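Side-chain contact in trichothecene 15-O-acetyltransferase TRI3 (Fusarium sporotrichioides, PDB 3FOT), which transfers an acetyl group to the 15-hydroxyl of trichothecene intermediates on the route to T-2 toxin: residues Glu449-Gln452 and Glu457-Leu460. Numbering follows the deposited sequence.
Sequences EIKQ and ENVL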
loop_
_atom_site.group_PDB
_atom_site.type_symbol
_atom_site.label_atom_id
_atom_site.label_comp_id
_atom_site.label_asym_id
_atom_site.label_seq_id
_atom_site.Cartn_x
_atom_site.Cartn_y
_atom_site.Cartn_z
ATOM N N GLU A 449 1.698 20.257 -3.150
ATOM C CA GLU A 449 2.943 21.002 -2.961
ATOM C C GLU A 449 3.448 20.924 -1.538
ATOM O O GLU A 449 2.668 20.735 -0.578
ATOM C CB GLU A 449 2.791 22.495 -3.342
ATOM C CG GLU A 449 2.246 22.797 -4.727
ATOM C CD GLU A 449 0.728 22.912 -4.781
ATOM O OE1 GLU A 449 0.064 23.017 -3.724
ATOM O OE2 GLU A 449 0.198 22.925 -5.908
ATOM N N ILE A 450 4.769 21.053 -1.413
ATOM C CA ILE A 450 5.405 21.349 -0.153
ATOM C C ILE A 450 5.591 22.873 -0.171
ATOM O O ILE A 450 6.154 23.419 -1.128
ATOM C CB ILE A 450 6.783 20.649 -0.030
ATOM C CG1 ILE A 450 6.589 19.133 0.036
ATOM C CG2 ILE A 450 7.504 21.112 1.246
ATOM C CD1 ILE A 450 7.854 18.293 -0.164
ATOM N N LYS A 451 5.094 23.528 0.875
ATOM C CA LYS A 451 5.108 24.995 1.013
ATOM C C LYS A 451 5.995 25.404 2.176
ATOM O O LYS A 451 6.176 24.636 3.120
ATOM C CB LYS A 451 3.696 25.524 1.294
ATOM C CG LYS A 451 2.759 25.367 0.118
ATOM C CD LYS A 451 1.344 25.702 0.506
ATOM C CE LYS A 451 0.439 25.510 -0.698
ATOM N NZ LYS A 451 0.334 26.794 -1.412
ATOM N N GLN A 452 6.542 26.620 2.103
ATOM C CA GLN A 452 7.101 27.296 3.284
ATOM C C GLN A 452 5.897 27.812 4.074
ATOM O O GLN A 452 5.169 28.699 3.615
ATOM C CB GLN A 452 7.988 28.470 2.868
ATOM C CG GLN A 452 8.639 29.175 4.037
ATOM C CD GLN A 452 9.452 30.380 3.625
ATOM O OE1 GLN A 452 9.276 30.927 2.534
ATOM N NE2 GLN A 452 10.313 30.834 4.517
ATOM N N GLU A 457 4.365 30.152 0.379
ATOM C CA GLU A 457 5.035 29.998 -0.920
ATOM C C GLU A 457 5.277 28.533 -1.257
ATOM O O GLU A 457 5.747 27.765 -0.415
ATOM C CB GLU A 457 6.374 30.742 -0.928
ATOM C CG GLU A 457 6.249 32.263 -0.871
ATOM C CD GLU A 457 7.589 32.937 -0.652
ATOM O OE1 GLU A 457 8.286 32.585 0.328
ATOM O OE2 GLU A 457 7.947 33.813 -1.466
ATOM N N ASN A 458 4.963 28.158 -2.493
ATOM C CA ASN A 458 5.263 26.807 -2.960
ATOM C C ASN A 458 6.761 26.686 -3.075
ATOM O O ASN A 458 7.440 27.626 -3.529
ATOM C CB ASN A 458 4.631 26.549 -4.328
ATOM C CG ASN A 458 3.148 26.353 -4.262
ATOM O OD1 ASN A 458 2.598 25.952 -3.242
ATOM N ND2 ASN A 458 2.474 26.636 -5.381
ATOM N N VAL A 459 7.273 25.527 -2.671
ATOM C CA VAL A 459 8.685 25.256 -2.702
ATOM C C VAL A 459 8.970 24.032 -3.586
ATOM O O VAL A 459 9.795 24.105 -4.495
ATOM C CB VAL A 459 9.231 25.046 -1.279
ATOM C CG1 VAL A 459 10.658 24.593 -1.323
ATOM C CG2 VAL A 459 9.112 26.393 -0.453
ATOM N N LEU A 460 8.272 22.930 -3.333
ATOM C CA LEU A 460 8.444 21.727 -4.168
ATOM C C LEU A 460 7.096 21.257 -4.670
ATOM O O LEU A 460 6.154 21.143 -3.901
ATOM C CB LEU A 460 9.161 20.606 -3.390
ATOM C CG LEU A 460 10.641 20.912 -3.103
ATOM C CD1 LEU A 460 11.107 20.100 -1.875
ATOM C CD2 LEU A 460 11.490 20.577 -4.285
#
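The amide of N458 crosses the bent chain of E449 at an angle, its OD1 3.5 Å from E449 CG, with amide and carboxylate planes turned only 23° apart. K451, two residues along the same strand, reaches the same oxygen: its chain runs extended alongside N458 and turns at its last torsion (chi4 -92°), bringing NZ to 3.0 Å from N458 OD1, tilted out of the carbonyl plane. G456 O is a weak further acceptor for that ammonium group.

The backbone is a worked example of the classic beta bulge. Two residues, V459 and L460, are set opposite the single residue I450, whose carbonyl oxygen accepts two N-H groups, V459 N at 2.8 Å and L460 N at 3.1 Å from I450 O; the helix-like psi of V459 (-52°) fits this. I450 N returns a bond to L460 O, and past the bulge K451 and N458 form a non-hydrogen-bonded pair. The buried I450 and L460 point the same way, their CD1 atoms 4.1 Å apart, and share a face with Q452 and E457. These two extend side by side towards the turn, and T455 OG1 lies in bonding position to OE1 of both, for E457 in one of its two conformers.

The hairpin forms the margin of a mixed sheet, in which 449-452 is outermost and 457-469 pairs next with strand 53-61; L59 of that strand touches I450 and L460, while F202 and V205 of helix 191-205 pack on I450.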